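Local coordinates for protein Two-component sensor histidine kinase (Nostoc sp., PDB 6OZB) that binds the bilin phycoerythrobilin in a GAF domain and, as a cyanobacterial phytochrome and sensor histidine kinase, probably senses light and relays the signal, at residues Lys149-Ala154 with Val167-Glu172; Thr49-Ile54 with Arg74-Leu79. The protein carries 1 engineered substitution. One frame throughout, in Å; residues are numbered along the deposited sequence.

Contact 1 of 2, residues Lys149-Ala154 with Val167-Glu172; sequences KSSVVA and VSHHSE. With PEB (phycoerythrobilin), chain F.
Lys149 runs its extended side chain over the backbone of Ser171 and Glu172, giving up more surface to the contact than any other residue here. Its CG lies beside the backbone N and anti to the carbonyl carbon (chi1 -73°), and the methylenes beyond it pass the turn, CD coming 3.3 Å from Ser171 O. Lys149 also anchors this end through its backbone: Lys149 N and Ser150 N both donate to His170 O, the former at 2.9 Å and in the carbonyl plane, the latter tilted 19° from it. One carbonyl thus grips two successive amides, the signature of a classic beta bulge.

Ser150 returns the pairing, its O accepting from His170 N at 2.9 Å, while its CB packs against His170 CB. Its OG, anti to the backbone N, meets a water that donates to Ser168 O, so a solvent bridge runs beside the main-chain ladder.

Beyond the bulge the strands form a regular antiparallel hairpin of the GAF-domain sheet, their axes 4.8 Å apart at closest. Val152 and Ser168 are a hydrogen-bonded pair. On their face of the sheet Val152 meets Leu181 and Met184 of helix 178-201, and Ser168 OG bonds Thr49 OG1.

The other face carries Ser151, His169, Val153 and Val167 and turns to the bilin. The two valines lie side by side, pointing the same way, with Val153 CB 3.4 Å from O1C of phycoerythrobilin. The His169 ring presents its edge to the chromophore: NE2 donates a weak bond to OD at 2.7 Å, the angle at hydrogen being 126°. Ser151 OG lies near the plane of the same ring, 3.7 Å from His169 CD2, and ND1 is held by Arg51 NH2.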
ATOM      1  N   LYS C 149      11.725  12.046  -9.949  1.00 15.93           N
ATOM      2  CA  LYS C 149      11.613  10.990  -8.940  1.00 13.38           C
ATOM      3  C   LYS C 149      10.302  11.033  -8.165  1.00 13.99           C
ATOM      4  O   LYS C 149       9.901  10.032  -7.545  1.00 18.10           O
ATOM      5  CB  LYS C 149      12.800  11.087  -7.964  1.00 14.65           C
ATOM      6  CG  LYS C 149      14.105  10.613  -8.621  1.00 24.38           C
ATOM      7  CD  LYS C 149      15.281  10.595  -7.683  1.00 35.70           C
ATOM      8  CE  LYS C 149      16.543  10.179  -8.423  1.00 52.39           C
ATOM      9  NZ  LYS C 149      17.715  10.236  -7.515  1.00 66.88           N
ATOM     10  N   SER C 150       9.616  12.176  -8.221  1.00 15.23           N
ATOM     11  CA  SER C 150       8.343  12.371  -7.546  1.00 13.41           C
ATOM     12  C   SER C 150       7.401  13.134  -8.435  1.00 13.61           C
ATOM     13  O   SER C 150       7.750  14.237  -8.881  1.00 16.79           O
ATOM     14  CB  SER C 150       8.544  13.176  -6.249  1.00 18.76           C
ATOM     15  OG  SER C 150       7.316  13.642  -5.704  1.00 18.68           O
ATOM     16  N   SER C 151       6.194  12.603  -8.621  1.00 12.65           N
ATOM     17  CA  SER C 151       5.163  13.291  -9.390  1.00 14.03           C
ATOM     18  C   SER C 151       3.879  13.341  -8.572  1.00 15.67           C
ATOM     19  O   SER C 151       3.519  12.354  -7.929  1.00 14.67           O
ATOM     20  CB  SER C 151       4.921  12.577 -10.705  1.00 15.92           C
ATOM     21  OG  SER C 151       3.856  13.161 -11.416  1.00 19.06           O
ATOM     22  N   VAL C 152       3.195  14.483  -8.585  1.00 13.82           N
ATOM     23  CA  VAL C 152       1.892  14.608  -7.926  1.00 13.01           C
ATOM     24  C   VAL C 152       0.961  15.304  -8.894  1.00 16.59           C
ATOM     25  O   VAL C 152       1.311  16.369  -9.427  1.00 16.59           O
ATOM     26  CB  VAL C 152       1.954  15.409  -6.612  1.00 11.95           C
ATOM     27  CG1 VAL C 152       0.576  15.434  -5.927  1.00 20.27           C
ATOM     28  CG2 VAL C 152       2.963  14.824  -5.657  1.00 14.18           C
ATOM     29  N   VAL C 153      -0.200  14.695  -9.139  1.00 13.40           N
ATOM     30  CA  VAL C 153      -1.168  15.219 -10.113  1.00 11.19           C
ATOM     31  C   VAL C 153      -2.557  15.330  -9.505  1.00 16.28           C
ATOM     32  O   VAL C 153      -3.031  14.412  -8.866  1.00 16.12           O
ATOM     33  CB  VAL C 153      -1.225  14.314 -11.340  1.00 19.30           C
ATOM     34  CG1 VAL C 153      -2.307  14.744 -12.309  1.00 18.10           C
ATOM     35  CG2 VAL C 153       0.141  14.321 -12.044  1.00 21.94           C
ATOM     36  N   ALA C 154      -3.196  16.480  -9.706  1.00 14.39           N
ATOM     37  CA  ALA C 154      -4.602  16.652  -9.365  1.00 15.29           C
ATOM     38  C   ALA C 154      -5.352  17.216 -10.572  1.00 13.83           C
ATOM     39  O   ALA C 154      -4.876  18.174 -11.199  1.00 16.23           O
ATOM     40  CB  ALA C 154      -4.757  17.582  -8.184  1.00 19.53           C
ATOM     41  N   VAL C 167       0.160  19.652 -12.154  1.00 14.26           N
ATOM     42  CA  VAL C 167       1.242  18.664 -12.113  1.00 14.00           C
ATOM     43  C   VAL C 167       2.459  19.197 -11.355  1.00 15.45           C
ATOM     44  O   VAL C 167       2.965  20.268 -11.670  1.00 19.54           O
ATOM     45  CB  VAL C 167       1.700  18.258 -13.504  1.00 16.25           C
ATOM     46  CG1 VAL C 167       2.721  17.119 -13.443  1.00 18.35           C
ATOM     47  CG2 VAL C 167       0.544  17.802 -14.339  1.00 18.69           C
ATOM     48  N   SER C 168       2.938  18.437 -10.378  1.00 14.25           N
ATOM     49  CA  SER C 168       4.093  18.821  -9.581  1.00 14.32           C
ATOM     50  C   SER C 168       5.173  17.750  -9.707  1.00 13.35           C
ATOM     51  O   SER C 168       4.944  16.616  -9.309  1.00 17.50           O
ATOM     52  CB  SER C 168       3.667  18.990  -8.125  1.00 18.35           C
ATOM     53  OG  SER C 168       4.761  19.317  -7.265  1.00 21.93           O
ATOM     54  N   HIS C 169       6.314  18.115 -10.290  1.00 12.81           N
ATOM     55  CA  HIS C 169       7.456  17.212 -10.496  1.00 11.33           C
ATOM     56  C   HIS C 169       8.627  17.609  -9.608  1.00 16.08           C
ATOM     57  O   HIS C 169       8.893  18.800  -9.415  1.00 18.37           O
ATOM     58  CB  HIS C 169       7.979  17.258 -11.920  1.00 16.17           C
ATOM     59  CG  HIS C 169       7.102  16.592 -12.937  1.00 16.71           C
ATOM     60  ND1 HIS C 169       7.321  16.725 -14.296  1.00 16.36           N
ATOM     61  CD2 HIS C 169       6.036  15.774 -12.804  1.00 16.26           C
ATOM     62  CE1 HIS C 169       6.425  16.009 -14.956  1.00 20.89           C
ATOM     63  NE2 HIS C 169       5.639  15.419 -14.074  1.00 17.33           N
ATOM     64  N   HIS C 170       9.356  16.611  -9.105  1.00 14.51           N
ATOM     65  CA  HIS C 170      10.564  16.859  -8.328  1.00 12.82           C
ATOM     66  C   HIS C 170      11.647  15.878  -8.684  1.00 13.96           C
ATOM     67  O   HIS C 170      11.370  14.694  -8.926  1.00 18.32           O
ATOM     68  CB  HIS C 170      10.253  16.795  -6.849  1.00 15.04           C
ATOM     69  CG  HIS C 170      11.230  17.524  -6.003  1.00 13.31           C
ATOM     70  ND1 HIS C 170      11.463  18.875  -6.136  1.00 15.33           N
ATOM     71  CD2 HIS C 170      12.045  17.091  -5.016  1.00 16.53           C
ATOM     72  CE1 HIS C 170      12.372  19.247  -5.251  1.00 19.14           C
ATOM     73  NE2 HIS C 170      12.731  18.190  -4.552  1.00 19.59           N
ATOM     74  N   SER C 171      12.884  16.380  -8.737  1.00 14.67           N
ATOM     75  CA  SER C 171      14.055  15.591  -9.152  1.00 14.16           C
ATOM     76  C   SER C 171      14.606  14.688  -8.046  1.00 21.52           C
ATOM     77  O   SER C 171      15.518  13.876  -8.276  1.00 21.17           O
ATOM     78  CB  SER C 171      15.183  16.520  -9.618  1.00 19.25           C
ATOM     79  OG  SER C 171      15.746  17.229  -8.524  1.00 21.37           O
ATOM     80  N   GLU C 172      14.042  14.820  -6.852  1.00 20.61           N
ATOM     81  CA  GLU C 172      14.484  14.052  -5.712  1.00 18.55           C
ATOM     82  C   GLU C 172      13.336  13.358  -5.026  1.00 16.23           C
ATOM     83  O   GLU C 172      12.183  13.797  -5.099  1.00 16.79           O
ATOM     84  CB  GLU C 172      15.200  14.975  -4.734  1.00 33.66           C
ATOM     85  CG  GLU C 172      16.475  15.549  -5.355  1.00 65.89           C
ATOM     86  CD  GLU C 172      17.276  16.427  -4.423  1.00 88.09           C
ATOM     87  OE1 GLU C 172      16.860  16.624  -3.261  1.00 91.53           O
ATOM     88  OE2 GLU C 172      18.327  16.934  -4.870  1.00 98.72           O
TER
HETATM   89  CHC PEB F 900       1.125  11.803 -18.206  1.00 20.30           C
HETATM   90  NC  PEB F 900       0.527   9.471 -17.430  1.00 21.58           N
HETATM   91  C1C PEB F 900      -0.224   8.852 -16.478  1.00 20.45           C
HETATM   92  C2C PEB F 900      -0.830   9.790 -15.681  1.00 22.80           C
HETATM   93  C3C PEB F 900      -0.460  11.035 -16.144  1.00 21.96           C
HETATM   94  C4C PEB F 900       0.393  10.819 -17.249  1.00 16.88           C
HETATM   95  CMC PEB F 900      -0.979  12.308 -15.501  1.00 26.08           C
HETATM   96  CAC PEB F 900      -1.762   9.414 -14.481  1.00 15.89           C
HETATM   97  CBC PEB F 900      -0.949   8.929 -13.293  1.00 21.89           C
HETATM   98  CGC PEB F 900      -0.377  10.127 -12.581  1.00 28.33           C
HETATM   99  O1C PEB F 900      -1.174  11.006 -12.144  1.00 24.48           O
HETATM  100  O2C PEB F 900       0.873  10.250 -12.411  1.00 21.85           O
HETATM  101  ND  PEB F 900       2.076  13.252 -16.502  1.00 28.29           N
HETATM  102  C1D PEB F 900       1.148  13.162 -17.704  1.00 27.37           C
HETATM  103  C2D PEB F 900       1.795  14.025 -18.681  1.00 25.39           C
HETATM  104  C3D PEB F 900       2.969  14.557 -18.193  1.00 28.86           C
HETATM  105  C4D PEB F 900       3.207  14.154 -16.856  1.00 33.05           C
HETATM  106  CMD PEB F 900       1.263  14.203 -20.129  1.00 28.57           C
HETATM  107  CAD PEB F 900       3.942  15.396 -19.041  1.00 48.75           C
HETATM  108  CBD PEB F 900       4.509  16.510 -18.483  1.00 56.99           C
HETATM  109  OD  PEB F 900       4.130  14.463 -16.117  1.00 29.20           O
HETATM  110  NA  PEB F 900       2.558   6.400 -20.874  1.00 24.13           N
HETATM  111  C1A PEB F 900       3.355   6.733 -22.003  1.00 30.03           C
HETATM  112  C2A PEB F 900       3.344   5.585 -22.978  1.00 25.55           C
HETATM  113  C3A PEB F 900       2.453   4.503 -22.388  1.00 25.94           C
HETATM  114  C4A PEB F 900       1.981   5.083 -21.040  1.00 25.41           C
HETATM  115  CMA PEB F 900       2.898   6.023 -24.408  1.00 28.90           C
HETATM  116  CBA PEB F 900       3.636   2.454 -23.396  1.00 26.91           C
HETATM  117  OA  PEB F 900       3.929   7.801 -22.141  1.00 28.26           O
HETATM  118  CHA PEB F 900       1.230   4.363 -20.158  1.00 19.65           C
HETATM  119  CAA PEB F 900       3.064   3.122 -22.131  1.00 23.54           C
HETATM  120  NB  PEB F 900       0.611   6.346 -18.422  1.00 17.61           N
HETATM  121  C1B PEB F 900       0.690   4.945 -18.855  1.00 19.17           C
HETATM  122  C2B PEB F 900       0.131   4.069 -17.853  1.00 17.53           C
HETATM  123  C3B PEB F 900      -0.299   4.899 -16.769  1.00 17.51           C
HETATM  124  C4B PEB F 900      -0.022   6.343 -17.093  1.00 21.89           C
HETATM  125  CHB PEB F 900      -0.364   7.350 -16.225  1.00 18.16           C
HETATM  126  CMB PEB F 900       0.035   2.580 -17.963  1.00 20.81           C
HETATM  127  CAB PEB F 900      -0.942   4.423 -15.483  1.00 17.13           C
HETATM  128  CBB PEB F 900       0.122   4.330 -14.410  1.00 17.57           C
HETATM  129  CGB PEB F 900      -0.578   3.686 -13.211  1.00 22.39           C
HETATM  130  O1B PEB F 900      -1.511   4.332 -12.649  1.00 27.88           O
HETATM  131  O2B PEB F 900      -0.248   2.536 -12.831  1.00 17.11           O
HETATM  132  O   HOH W   1       6.324  16.163  -6.653  1.00 18.73           O

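Contact 2 of 2, residues Thr49-Ile54 with Arg74-Leu79; sequences TDRVMI and RLPSLL
Arg51 slides its guanidinium between Leu75 and Leu78, which cover opposite faces of the flat group. Leu78 CD1 sits over the centre of one face, 3.6 Å from Arg51 CZ; on the other, Leu75 CD1 is centred at 4.0 Å from the same atom. Both leucines cross the arginine at about a right angle. CG stands anti to the backbone N (chi1 177°) and a bend at chi3 (68°) turns NE, and the guanidinium that follows lies between the two leucines.

The polar match is made at the edge. Arg51 NH1 donates to Pro76 O at 2.8 Å, and that oxygen lies only 2° out of the guanidinium plane.

On either side of Arg51 the contact continues more loosely. Met53 SD rests 3.8 Å from Leu78 CD1, and both residues belong to the bilin pocket. Asp50 meets the aliphatic part of Arg74, its CG 3.7 Å from Arg74 CG, while OD2 is bonded to Ser171 OG. The loop between strands 63-70 and 82-83 is thereby clasped along the start of strand 51-57.

An alanine in place of Arg51 would probably open a gap between the two leucines and leave Pro76 O and His169 ND1 without the N-H groups that Arg51 gives them.

The N-H groups of a guanidinium lie in its plane, so the leucines can cover both faces while NH1 keeps its bond to Pro76 O. Because Arg51 NH2 donates to His169 ND1, that nitrogen is probably unprotonated and the ring proton on NE2; the arginine's charge would probably also discourage a doubly protonated ring.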
ATOM      1  N   THR C  49       8.568  22.354  -4.953  1.00 17.29           N
ATOM      2  CA  THR C  49       9.071  21.358  -5.880  1.00 18.60           C
ATOM      3  C   THR C  49       9.758  22.005  -7.079  1.00 21.58           C
ATOM      4  O   THR C  49       9.586  23.209  -7.330  1.00 19.30           O
ATOM      5  CB  THR C  49       7.929  20.500  -6.356  1.00 17.79           C
ATOM      6  OG1 THR C  49       6.887  21.371  -6.785  1.00 21.04           O
ATOM      7  CG2 THR C  49       7.435  19.612  -5.227  1.00 19.93           C
ATOM      8  N   ASP C  50      10.496  21.208  -7.847  1.00 18.17           N
ATOM      9  CA  ASP C  50      11.338  21.754  -8.908  1.00 15.58           C
ATOM     10  C   ASP C  50      10.562  22.283 -10.102  1.00 14.35           C
ATOM     11  O   ASP C  50      11.046  23.175 -10.764  1.00 17.98           O
ATOM     12  CB  ASP C  50      12.319  20.712  -9.423  1.00 18.21           C
ATOM     13  CG  ASP C  50      13.380  20.308  -8.402  1.00 18.42           C
ATOM     14  OD1 ASP C  50      13.828  21.152  -7.587  1.00 19.03           O
ATOM     15  OD2 ASP C  50      13.782  19.110  -8.452  1.00 18.77           O
ATOM     16  N   ARG C  51       9.396  21.699 -10.398  1.00 16.57           N
ATOM     17  CA  ARG C  51       8.634  22.066 -11.603  1.00 19.60           C
ATOM     18  C   ARG C  51       7.157  21.830 -11.353  1.00 19.83           C
ATOM     19  O   ARG C  51       6.759  20.719 -11.008  1.00 18.29           O
ATOM     20  CB  ARG C  51       9.127  21.258 -12.822  1.00 20.10           C
ATOM     21  CG  ARG C  51       8.358  21.494 -14.149  1.00 16.66           C
ATOM     22  CD  ARG C  51       9.077  20.891 -15.369  1.00 18.98           C
ATOM     23  NE  ARG C  51       9.082  19.426 -15.343  1.00 16.78           N
ATOM     24  CZ  ARG C  51       9.874  18.654 -16.076  1.00 21.48           C
ATOM     25  NH1 ARG C  51      10.760  19.177 -16.916  1.00 21.47           N
ATOM     26  NH2 ARG C  51       9.797  17.336 -15.947  1.00 20.18           N
ATOM     27  N   VAL C  52       6.359  22.896 -11.485  1.00 13.12           N
ATOM     28  CA  VAL C  52       4.901  22.811 -11.398  1.00 14.73           C
ATOM     29  C   VAL C  52       4.357  23.293 -12.726  1.00 17.13           C
ATOM     30  O   VAL C  52       4.836  24.283 -13.266  1.00 14.70           O
ATOM     31  CB  VAL C  52       4.341  23.637 -10.243  1.00 15.77           C
ATOM     32  CG1 VAL C  52       2.821  23.701 -10.269  1.00 15.64           C
ATOM     33  CG2 VAL C  52       4.813  23.034  -8.931  1.00 22.64           C
ATOM     34  N   MET C  53       3.386  22.562 -13.262  1.00 15.81           N
ATOM     35  CA  MET C  53       2.798  22.866 -14.573  1.00 13.34           C
ATOM     36  C   MET C  53       1.293  22.777 -14.520  1.00 18.21           C
ATOM     37  O   MET C  53       0.743  22.026 -13.718  1.00 18.22           O
ATOM     38  CB  MET C  53       3.317  21.902 -15.618  1.00 15.33           C
ATOM     39  CG  MET C  53       4.816  21.896 -15.735  1.00 27.36           C
ATOM     40  SD  MET C  53       5.355  20.576 -16.818  1.00 26.72           S
ATOM     41  CE  MET C  53       4.891  19.177 -15.840  1.00 23.92           C
ATOM     42  N   ILE C  54       0.629  23.547 -15.379  1.00 17.70           N
ATOM     43  CA  ILE C  54      -0.776  23.311 -15.642  1.00 15.69           C
ATOM     44  C   ILE C  54      -0.877  22.818 -17.084  1.00 16.40           C
ATOM     45  O   ILE C  54      -0.304  23.403 -18.018  1.00 15.39           O
ATOM     46  CB  ILE C  54      -1.616  24.566 -15.367  1.00 17.67           C
ATOM     47  CG1 ILE C  54      -1.597  24.809 -13.855  1.00 26.44           C
ATOM     48  CG2 ILE C  54      -3.047  24.383 -15.900  1.00 21.93           C
ATOM     49  CD1 ILE C  54      -2.433  25.911 -13.375  1.00 37.63           C
ATOM     50  N   ARG C  74      16.101  23.897 -12.733  1.00 18.38           N
ATOM     51  CA  ARG C  74      16.597  22.603 -12.291  1.00 19.65           C
ATOM     52  C   ARG C  74      16.211  21.502 -13.253  1.00 17.64           C
ATOM     53  O   ARG C  74      16.977  20.556 -13.440  1.00 20.09           O
ATOM     54  CB  ARG C  74      16.037  22.233 -10.912  1.00 17.35           C
ATOM     55  CG  ARG C  74      16.375  20.805 -10.466  1.00 19.56           C
ATOM     56  CD  ARG C  74      17.883  20.606 -10.188  1.00 23.48           C
ATOM     57  NE  ARG C  74      18.223  19.217  -9.832  1.00 21.30           N
ATOM     58  CZ  ARG C  74      18.383  18.219 -10.699  1.00 28.11           C
ATOM     59  NH1 ARG C  74      18.242  18.428 -12.002  1.00 21.90           N
ATOM     60  NH2 ARG C  74      18.686  17.007 -10.262  1.00 22.75           N
ATOM     61  N   LEU C  75      15.073  21.675 -13.920  1.00 17.25           N
ATOM     62  CA  LEU C  75      14.635  20.742 -14.958  1.00 16.65           C
ATOM     63  C   LEU C  75      14.300  21.544 -16.197  1.00 17.48           C
ATOM     64  O   LEU C  75      14.042  22.736 -16.094  1.00 19.22           O
ATOM     65  CB  LEU C  75      13.425  19.946 -14.490  1.00 19.66           C
ATOM     66  CG  LEU C  75      13.715  18.869 -13.437  1.00 19.40           C
ATOM     67  CD1 LEU C  75      12.386  18.250 -12.962  1.00 19.89           C
ATOM     68  CD2 LEU C  75      14.641  17.789 -13.952  1.00 19.20           C
ATOM     69  N   PRO C  76      14.348  20.918 -17.376  1.00 18.59           N
ATOM     70  CA  PRO C  76      14.044  21.668 -18.594  1.00 18.02           C
ATOM     71  C   PRO C  76      12.610  22.127 -18.654  1.00 16.97           C
ATOM     72  O   PRO C  76      11.720  21.571 -18.023  1.00 19.42           O
ATOM     73  CB  PRO C  76      14.314  20.655 -19.720  1.00 29.41           C
ATOM     74  CG  PRO C  76      15.122  19.602 -19.114  1.00 26.26           C
ATOM     75  CD  PRO C  76      14.763  19.535 -17.674  1.00 19.72           C
ATOM     76  N   SER C  77      12.395  23.137 -19.475  1.00 20.30           N
ATOM     77  CA  SER C  77      11.071  23.709 -19.642  1.00 22.39           C
ATOM     78  C   SER C  77      10.232  22.894 -20.614  1.00 17.96           C
ATOM     79  O   SER C  77      10.704  22.510 -21.704  1.00 21.92           O
ATOM     80  CB  SER C  77      11.176  25.140 -20.138  1.00 24.43           C
ATOM     81  OG  SER C  77       9.880  25.617 -20.457  1.00 33.26           O
ATOM     82  N   LEU C  78       9.010  22.587 -20.199  1.00 19.84           N
ATOM     83  CA  LEU C  78       8.078  21.847 -21.045  1.00 18.85           C
ATOM     84  C   LEU C  78       6.963  22.763 -21.540  1.00 20.68           C
ATOM     85  O   LEU C  78       6.068  22.308 -22.245  1.00 21.48           O
ATOM     86  CB  LEU C  78       7.475  20.659 -20.282  1.00 18.93           C
ATOM     87  CG  LEU C  78       8.456  19.674 -19.654  1.00 21.22           C
ATOM     88  CD1 LEU C  78       7.737  18.512 -18.975  1.00 20.89           C
ATOM     89  CD2 LEU C  78       9.419  19.144 -20.688  1.00 23.90           C
ATOM     90  N   LEU C  79       7.049  24.053 -21.223  1.00 22.33           N
ATOM     91  CA  LEU C  79       6.021  24.999 -21.604  1.00 20.78           C
ATOM     92  C   LEU C  79       5.772  24.975 -23.112  1.00 21.50           C
ATOM     93  O   LEU C  79       6.717  24.998 -23.926  1.00 21.04           O
ATOM     94  CB  LEU C  79       6.427  26.401 -21.170  1.00 22.51           C
ATOM     95  CG  LEU C  79       5.383  27.474 -21.426  1.00 19.32           C
ATOM     96  CD1 LEU C  79       4.120  27.305 -20.559  1.00 18.54           C
ATOM     97  CD2 LEU C  79       6.017  28.841 -21.241  1.00 26.46           C
TER

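Overall arrangement
Contacts 1 and 2 lie in one GAF domain, their centres 9 Å apart and on the same side of the chain's centre. They come in series: contact 2 closes before contact 1 opens. Contact 1 pairs strands 150-158 and 161-170, and contact 2 fastens a loop to strand 51-57, the other neighbour of 161-170, so three consecutive strands of the antiparallel sheet link them. They also touch directly, His169 N reaching Arg51 O at 2.7 Å, a probable hydrogen bond. Each supplies two residues to the phycoerythrobilin pocket, Val153 and His169 from one, Met53 and Leu78 from the other, which ties the sheet and the loop to the same chromophore.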